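Local coordinates for protein aminotransferase class-III (Ochrobactrum anthropi, PDB 5GHG) that probably transfers amino groups between amines and carbonyl compounds as an omega-transaminase, using a pyridoxal-phosphate cofactor, here in its aminated form, at residues R363-H368 and S441-T446; G231-P236 and T422-P427; G182-Y187 and P226-G231. The protein carries 1 engineered substitution. One frame throughout, in Å; residues are numbered along the deposited sequence.

In the fold
In this class-III aminotransferase interaction 1 touches interaction 2 and interaction 2 touches interaction 3, the last two lying nearer the cofactor. Interaction 1, its centre about 24 Å from the centre of the chain, joins helix 433-455 to a loop. Its Leu-443 also packs on Leu-423 (CD1 to CD1, 3.7 Å) and on Phe-425, tying it to the strand of interaction 2, about 16 Å away between centres. Interactions 2 and 3 share Gly-231 and lie about 9 Å apart between centres, their common loop held by a probable hydrogen bond from Val-234 N to Met-228 O (2.9 Å). The side chains of Val-233 and Met-228 come within about 10 and 8 Å of the bound 4'-deoxy-4'-aminopyridoxal-5'-phosphate.

Interaction 1 of 3, residues R363-H368 and S441-T446; sequences RELQDH and SALEAT
Leu-365 and Glu-444 mark the closest backbone approach, 7.1 Å between their CA atoms, where two overlapping type I beta turns, Arg-363 to Gln-366 and Leu-365 to His-368, pack against helix 433-455. A single leucine carries the loop's side of the contact by dividing its two methyls between successive helix residues. CD1 of Leu-365 meets CD2 of Leu-443 at 3.8 Å, the two side chains crossing at a slant. CD2 of Leu-365 lies instead against the stem of Glu-444, 4.0 Å from its CB and nearly as close to CG and CD. This second contact depends on the glutamate's shape: with CG anti to the backbone N (chi1 175°) and the chain extended beyond it, a whole run of carbons lies across the one methyl. With an alanine in place of Leu-365 both methyls go, which is likely to leave a gap beside Leu-443 and the stem of Glu-444 without its apolar cover. Leu-443 also packs on strand 422-425, so it is one link between the loop and the sheet that contains this strand. Nearby, His-368 has its imidazole fixed by Leu-370 N at ND1 and by Asn-448 OD1 at NE2, a pairing consistent with a neutral ring. No hydrogen bond spans the two segments. Cohesion therefore rests on apolar packing, and the like charges of Glu-364 and Glu-444, 6.6 Å apart between their OE1 atoms, probably add at most a mild repulsion at the edge.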
loop_
_atom_site.group_PDB
_atom_site.type_symbol
_atom_site.label_atom_id
_atom_site.label_comp_id
_atom_site.label_asym_id
_atom_site.label_seq_id
_atom_site.Cartn_x
_atom_site.Cartn_y
_atom_site.Cartn_z
ATOM N N ARG B 363 10.913 33.336 10.483
ATOM C CA ARG B 363 10.725 33.916 11.805
ATOM C C ARG B 363 10.695 35.445 11.780
ATOM O O ARG B 363 10.203 36.058 12.727
ATOM C CB ARG B 363 11.797 33.384 12.757
ATOM C CG ARG B 363 11.402 31.983 13.269
ATOM C CD ARG B 363 12.518 31.288 13.997
ATOM N NE ARG B 363 12.102 29.974 14.483
ATOM C CZ ARG B 363 11.966 28.907 13.710
ATOM N NH1 ARG B 363 12.201 29.023 12.406
ATOM N NH2 ARG B 363 11.621 27.728 14.229
ATOM N N GLU B 364 11.174 36.065 10.708
ATOM C CA GLU B 364 11.017 37.506 10.563
ATOM C C GLU B 364 9.554 37.917 10.437
ATOM O O GLU B 364 9.251 39.103 10.578
ATOM C CB GLU B 364 11.812 38.011 9.347
ATOM C CG GLU B 364 13.310 37.816 9.491
ATOM C CD GLU B 364 14.087 38.073 8.202
ATOM O OE1 GLU B 364 13.470 38.405 7.174
ATOM O OE2 GLU B 364 15.332 37.934 8.215
ATOM N N LEU B 365 8.647 36.970 10.187
ATOM C CA LEU B 365 7.229 37.257 10.101
ATOM C C LEU B 365 6.484 37.015 11.411
ATOM O O LEU B 365 5.269 37.156 11.438
ATOM C CB LEU B 365 6.576 36.401 9.000
ATOM C CG LEU B 365 7.286 36.365 7.659
ATOM C CD1 LEU B 365 6.469 35.519 6.702
ATOM C CD2 LEU B 365 7.534 37.764 7.112
ATOM N N GLN B 366 7.195 36.643 12.479
ATOM C CA GLN B 366 6.548 36.312 13.742
ATOM C C GLN B 366 5.680 37.452 14.264
ATOM O O GLN B 366 4.686 37.206 14.946
ATOM C CB GLN B 366 7.604 35.974 14.805
ATOM C CG GLN B 366 8.120 34.569 14.674
ATOM C CD GLN B 366 9.252 34.291 15.632
ATOM O OE1 GLN B 366 10.125 35.145 15.858
ATOM N NE2 GLN B 366 9.246 33.092 16.200
ATOM N N ASP B 367 6.070 38.695 13.993
ATOM C CA ASP B 367 5.324 39.848 14.459
ATOM C C ASP B 367 4.177 40.236 13.529
ATOM O O ASP B 367 3.462 41.195 13.826
ATOM C CB ASP B 367 6.268 41.037 14.652
ATOM C CG ASP B 367 7.040 41.385 13.377
ATOM O OD1 ASP B 367 7.040 40.562 12.411
ATOM O OD2 ASP B 367 7.662 42.475 13.346
ATOM N N HIS B 368 3.984 39.532 12.416
ATOM C CA HIS B 368 2.845 39.837 11.563
ATOM C C HIS B 368 1.545 39.649 12.342
ATOM O O HIS B 368 1.413 38.695 13.117
ATOM C CB HIS B 368 2.838 38.945 10.310
ATOM C CG HIS B 368 1.914 39.427 9.238
ATOM N ND1 HIS B 368 0.558 39.198 9.269
ATOM C CD2 HIS B 368 2.146 40.169 8.122
ATOM C CE1 HIS B 368 -0.010 39.751 8.211
ATOM N NE2 HIS B 368 0.934 40.348 7.500
ATOM N N SER B 441 8.985 35.565 0.548
ATOM C CA SER B 441 8.393 36.834 0.149
ATOM C C SER B 441 6.958 36.651 -0.350
ATOM O O SER B 441 6.115 37.532 -0.143
ATOM C CB SER B 441 9.243 37.523 -0.919
ATOM O OG SER B 441 10.517 37.838 -0.405
ATOM N N ALA B 442 6.658 35.531 -0.996
ATOM C CA ALA B 442 5.279 35.282 -1.412
ATOM C C ALA B 442 4.368 35.068 -0.200
ATOM O O ALA B 442 3.201 35.487 -0.201
ATOM C CB ALA B 442 5.199 34.081 -2.346
ATOM N N LEU B 443 4.878 34.403 0.833
ATOM C CA LEU B 443 4.098 34.253 2.047
ATOM C C LEU B 443 3.853 35.602 2.715
ATOM O O LEU B 443 2.737 35.896 3.144
ATOM C CB LEU B 443 4.784 33.295 3.010
ATOM C CG LEU B 443 4.120 33.163 4.377
ATOM C CD1 LEU B 443 2.689 32.614 4.249
ATOM C CD2 LEU B 443 4.974 32.309 5.293
ATOM N N GLU B 444 4.891 36.429 2.823
ATOM C CA GLU B 444 4.714 37.734 3.451
ATOM C C GLU B 444 3.647 38.557 2.734
ATOM O O GLU B 444 2.758 39.133 3.373
ATOM C CB GLU B 444 6.036 38.497 3.481
ATOM C CG GLU B 444 5.870 39.905 4.021
ATOM C CD GLU B 444 7.199 40.618 4.219
ATOM O OE1 GLU B 444 8.211 40.193 3.626
ATOM O OE2 GLU B 444 7.218 41.595 4.987
ATOM N N ALA B 445 3.732 38.625 1.400
ATOM C CA ALA B 445 2.738 39.374 0.633
ATOM C C ALA B 445 1.350 38.749 0.773
ATOM O O ALA B 445 0.342 39.457 0.820
ATOM C CB ALA B 445 3.157 39.443 -0.836
ATOM N N THR B 446 1.290 37.420 0.822
ATOM C CA THR B 446 0.028 36.720 1.051
ATOM C C THR B 446 -0.608 37.145 2.371
ATOM O O THR B 446 -1.809 37.422 2.437
ATOM C CB THR B 446 0.253 35.205 1.067
ATOM O OG1 THR B 446 0.576 34.755 -0.251
ATOM C CG2 THR B 446 -0.991 34.503 1.535
#

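Interaction 2 of 3, residues G231-P236 and T422-P427; sequences GGVVVP and TLAFCP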
loop_
_atom_site.group_PDB
_atom_site.type_symbol
_atom_site.label_atom_id
_atom_site.label_comp_id
_atom_site.label_asym_id
_atom_site.label_seq_id
_atom_site.Cartn_x
_atom_site.Cartn_y
_atom_site.Cartn_z
ATOM N N GLY B 231 0.534 16.284 11.033
ATOM C CA GLY B 231 -0.149 16.891 12.156
ATOM C C GLY B 231 0.078 18.385 12.301
ATOM O O GLY B 231 -0.519 18.997 13.191
ATOM N N GLY B 232 0.915 18.989 11.451
ATOM C CA GLY B 232 1.110 20.418 11.465
ATOM C C GLY B 232 2.533 20.887 11.744
ATOM O O GLY B 232 2.731 22.004 12.254
ATOM N N VAL B 233 3.523 20.079 11.386
ATOM C CA VAL B 233 4.927 20.408 11.627
ATOM C C VAL B 233 5.105 20.761 13.107
ATOM O O VAL B 233 5.501 21.882 13.446
ATOM C CB VAL B 233 5.417 21.556 10.722
ATOM C CG1 VAL B 233 6.932 21.723 10.833
ATOM C CG2 VAL B 233 5.048 21.299 9.282
ATOM N N VAL B 234 4.803 19.814 13.987
ATOM C CA VAL B 234 4.925 20.036 15.428
ATOM C C VAL B 234 6.326 19.644 15.867
ATOM O O VAL B 234 6.708 18.480 15.801
ATOM C CB VAL B 234 3.859 19.265 16.222
ATOM C CG1 VAL B 234 4.086 19.463 17.716
ATOM C CG2 VAL B 234 2.450 19.731 15.842
ATOM N N VAL B 235 7.108 20.626 16.291
ATOM C CA VAL B 235 8.451 20.396 16.822
ATOM C C VAL B 235 8.284 20.186 18.321
ATOM O O VAL B 235 7.648 21.009 18.992
ATOM C CB VAL B 235 9.395 21.569 16.509
ATOM C CG1 VAL B 235 10.789 21.297 17.037
ATOM C CG2 VAL B 235 9.415 21.855 14.998
ATOM N N PRO B 236 8.811 19.098 18.879
ATOM C CA PRO B 236 8.596 18.826 20.304
ATOM C C PRO B 236 9.412 19.801 21.136
ATOM O O PRO B 236 10.398 20.365 20.659
ATOM C CB PRO B 236 9.099 17.388 20.471
ATOM C CG PRO B 236 10.163 17.242 19.401
ATOM C CD PRO B 236 9.664 18.084 18.229
ATOM N N THR B 422 -2.486 26.060 9.863
ATOM C CA THR B 422 -1.045 26.074 9.692
ATOM C C THR B 422 -0.700 25.888 8.222
ATOM O O THR B 422 -1.163 24.935 7.590
ATOM C CB THR B 422 -0.373 24.975 10.538
ATOM O OG1 THR B 422 -0.655 25.196 11.927
ATOM C CG2 THR B 422 1.150 24.985 10.335
ATOM N N LEU B 423 0.096 26.796 7.683
ATOM C CA LEU B 423 0.709 26.620 6.364
ATOM C C LEU B 423 2.074 25.960 6.529
ATOM O O LEU B 423 2.900 26.430 7.311
ATOM C CB LEU B 423 0.891 27.966 5.663
ATOM C CG LEU B 423 -0.369 28.789 5.424
ATOM C CD1 LEU B 423 -0.004 30.067 4.685
ATOM C CD2 LEU B 423 -1.385 27.977 4.659
ATOM N N ALA B 424 2.312 24.883 5.782
ATOM C CA ALA B 424 3.576 24.157 5.904
ATOM C C ALA B 424 4.499 24.481 4.741
ATOM O O ALA B 424 4.061 24.798 3.633
ATOM C CB ALA B 424 3.347 22.648 5.968
ATOM N N PHE B 425 5.795 24.405 5.008
ATOM C CA PHE B 425 6.825 24.583 4.001
ATOM C C PHE B 425 7.818 23.434 4.153
ATOM O O PHE B 425 8.326 23.186 5.248
ATOM C CB PHE B 425 7.478 25.946 4.139
ATOM C CG PHE B 425 6.507 27.059 3.938
ATOM C CD1 PHE B 425 6.307 27.601 2.684
ATOM C CD2 PHE B 425 5.710 27.491 4.992
ATOM C CE1 PHE B 425 5.375 28.594 2.483
ATOM C CE2 PHE B 425 4.770 28.475 4.798
ATOM C CZ PHE B 425 4.594 29.034 3.544
ATOM N N CYS B 426 8.048 22.714 3.063
ATOM C CA CYS B 426 8.905 21.538 3.066
ATOM C C CYS B 426 9.456 21.364 1.654
ATOM O O CYS B 426 9.126 20.402 0.950
ATOM C CB CYS B 426 8.102 20.309 3.514
ATOM S SG CYS B 426 9.002 18.765 3.650
ATOM N N PRO B 427 10.272 22.313 1.198
ATOM C CA PRO B 427 10.654 22.350 -0.223
ATOM C C PRO B 427 11.724 21.323 -0.550
ATOM O O PRO B 427 12.339 20.739 0.356
ATOM C CB PRO B 427 11.161 23.785 -0.408
ATOM C CG PRO B 427 11.715 24.150 0.970
ATOM C CD PRO B 427 10.734 23.502 1.934
#
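Val-233 and Ala-424 meet where a loop following strand 219-224 of the large-domain sheet rests on strand 422-425 of the small-domain sheet, two parts of the fold type I aminotransferase architecture. The loop carries a G1 beta bulge, Val-233 and Val-234 both facing Met-228, and Val-233 takes left-handed backbone angles (phi 53°, psi 61°). The packed part of the contact is small and buried, and comprises two pairs, Val-233 with Ala-424 and Gly-232 with Thr-422. CG2 of Val-233 touches CB of Ala-424 at 4.0 Å; that methyl stands anti to the carbonyl carbon of its own residue. Glycine suits position 232 because, at its backbone angles, a CB would jam against the carbonyl oxygen of Gly-231. Beyond Val-233 the contact is loose: residues 234-236 diverge from the strand, and Val-235 is partly exposed. No direct hydrogen bond joins the segments. Arg-375 instead serves as a bracket, binding Gly-232 O through NH2 and Val-233 O through NE, while its NH2 also makes a weak hydrogen bond to Thr-422 OG1. The threonine thus turns its hydroxyl to the guanidinium and lays its methyl near the loop, with CG2 of Thr-422 3.9 Å from Gly-232 O.

Interaction 3 of 3, residues G182-Y187 and P226-G231; sequences GCPHFY and PVMGAG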
loop_
_atom_site.group_PDB
_atom_site.type_symbol
_atom_site.label_atom_id
_atom_site.label_comp_id
_atom_site.label_asym_id
_atom_site.label_seq_id
_atom_site.Cartn_x
_atom_site.Cartn_y
_atom_site.Cartn_z
ATOM N N GLY B 182 -0.324 12.384 24.698
ATOM C CA GLY B 182 -0.539 13.760 24.297
ATOM C C GLY B 182 0.318 14.218 23.121
ATOM O O GLY B 182 1.397 13.692 22.831
ATOM N N CYS B 183 -0.177 15.253 22.444
ATOM C CA CYS B 183 0.588 15.913 21.381
ATOM C C CYS B 183 1.609 16.878 21.996
ATOM O O CYS B 183 1.220 17.753 22.772
ATOM C CB CYS B 183 -0.335 16.688 20.452
ATOM S SG CYS B 183 0.583 17.600 19.192
ATOM N N PRO B 184 2.918 16.779 21.632
ATOM C CA PRO B 184 3.930 17.681 22.207
ATOM C C PRO B 184 4.001 19.032 21.512
ATOM O O PRO B 184 5.045 19.442 21.009
ATOM C CB PRO B 184 5.226 16.866 22.065
ATOM C CG PRO B 184 5.001 16.008 20.882
ATOM C CD PRO B 184 3.525 15.730 20.789
ATOM N N HIS B 185 2.873 19.748 21.476
ATOM C CA HIS B 185 2.797 21.056 20.819
ATOM C C HIS B 185 2.629 22.139 21.881
ATOM O O HIS B 185 1.517 22.401 22.337
ATOM C CB HIS B 185 1.650 21.125 19.814
ATOM C CG HIS B 185 1.685 22.368 18.966
ATOM N ND1 HIS B 185 0.627 22.765 18.186
ATOM C CD2 HIS B 185 2.649 23.303 18.792
ATOM C CE1 HIS B 185 0.940 23.879 17.554
ATOM N NE2 HIS B 185 2.161 24.226 17.903
ATOM N N PHE B 186 3.738 22.775 22.255
ATOM C CA PHE B 186 3.731 23.698 23.389
ATOM C C PHE B 186 2.763 24.862 23.159
ATOM O O PHE B 186 2.004 25.244 24.058
ATOM C CB PHE B 186 5.153 24.190 23.644
ATOM C CG PHE B 186 5.279 25.142 24.796
ATOM C CD1 PHE B 186 4.847 24.788 26.060
ATOM C CD2 PHE B 186 5.876 26.388 24.611
ATOM C CE1 PHE B 186 4.978 25.665 27.135
ATOM C CE2 PHE B 186 6.017 27.275 25.688
ATOM C CZ PHE B 186 5.558 26.903 26.951
ATOM N N TYR B 187 2.764 25.420 21.951
ATOM C CA TYR B 187 1.890 26.552 21.642
ATOM C C TYR B 187 0.419 26.226 21.865
ATOM O O TYR B 187 -0.359 27.093 22.275
ATOM C CB TYR B 187 2.135 26.987 20.185
ATOM C CG TYR B 187 1.249 28.119 19.695
ATOM C CD1 TYR B 187 1.424 29.414 20.168
ATOM C CD2 TYR B 187 0.279 27.899 18.725
ATOM C CE1 TYR B 187 0.625 30.463 19.703
ATOM C CE2 TYR B 187 -0.519 28.938 18.257
ATOM C CZ TYR B 187 -0.341 30.214 18.748
ATOM O OH TYR B 187 -1.125 31.246 18.297
ATOM N N PRO B 226 10.013 12.095 14.725
ATOM C CA PRO B 226 10.847 13.098 15.422
ATOM C C PRO B 226 10.174 14.467 15.425
ATOM O O PRO B 226 10.068 15.119 16.476
ATOM C CB PRO B 226 12.159 13.073 14.635
ATOM C CG PRO B 226 12.225 11.684 14.063
ATOM C CD PRO B 226 10.785 11.334 13.726
ATOM N N VAL B 227 9.699 14.894 14.260
ATOM C CA VAL B 227 8.852 16.074 14.086
ATOM C C VAL B 227 7.572 15.596 13.401
ATOM O O VAL B 227 7.639 14.897 12.390
ATOM C CB VAL B 227 9.556 17.134 13.194
ATOM C CG1 VAL B 227 8.588 18.253 12.843
ATOM C CG2 VAL B 227 10.799 17.689 13.876
ATOM N N MET B 228 6.419 15.976 13.937
ATOM C CA MET B 228 5.150 15.546 13.347
ATOM C C MET B 228 4.885 16.325 12.071
ATOM O O MET B 228 4.807 17.554 12.100
ATOM C CB MET B 228 3.998 15.745 14.323
ATOM C CG MET B 228 4.006 14.801 15.500
ATOM S SD MET B 228 2.759 15.296 16.722
ATOM C CE MET B 228 2.705 13.823 17.732
ATOM N N GLY B 229 4.743 15.625 10.947
ATOM C CA GLY B 229 4.535 16.301 9.683
ATOM C C GLY B 229 3.091 16.655 9.417
ATOM O O GLY B 229 2.679 17.814 9.589
ATOM N N ALA B 230 2.306 15.648 9.021
ATOM C CA ALA B 230 0.908 15.860 8.659
ATOM C C ALA B 230 0.108 16.490 9.785
ATOM O O ALA B 230 -0.909 17.151 9.531
ATOM C CB ALA B 230 0.255 14.533 8.238
ATOM N N GLY B 231 0.534 16.284 11.033
ATOM C CA GLY B 231 -0.149 16.891 12.156
ATOM C C GLY B 231 0.078 18.385 12.301
ATOM O O GLY B 231 -0.519 18.997 13.191
#
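Met-228 lays its thioether end against Cys-183 and Pro-184, in the large domain of a fold type I aminotransferase. Pro-184 is the centre of an inverse gamma turn, closed by a weak bond from His-185 N to Cys-183 O, and the methionine meets the ring carbon CD of this central proline. CE of Met-228 comes to 3.7 Å from CD of Pro-184, the methyl meeting the CD corner of the ring. One atom back along the chain, SD of Met-228 lies 4.0 Å from SG of Cys-183, a purely van der Waals meeting of two sulfurs. Reach explains the result. The two CA atoms of Pro-184 and Met-228 are 9.2 Å apart, and the methionine bridges the interval because it is extended beyond CG (chi2 171°, chi3 166°). On the opposing loop, SG of Cys-183 stands anti to its own amide nitrogen (chi1 176°), the torsion that places it within touch of the methionine sulfur.

The two loops follow strands 178-181 and 219-224, which flank strand 143-147 in the sheet, and both Pro-184 and Met-228 rest on Arg-147 at the end of that middle strand. The packing therefore joins loops at the C-terminal edge of parallel strands, the side on which the cofactor is bound; Glu-225, which lines the cofactor pocket, accepts a hydrogen bond from Gly-229 N through OE2. Beyond the turn, His-185 sits at the N-cap position of helix 186-189, while its imidazole is held at both nitrogens, ND1 bonded to NH2 of Arg-149 and NE2 to OE1 of Glu-373.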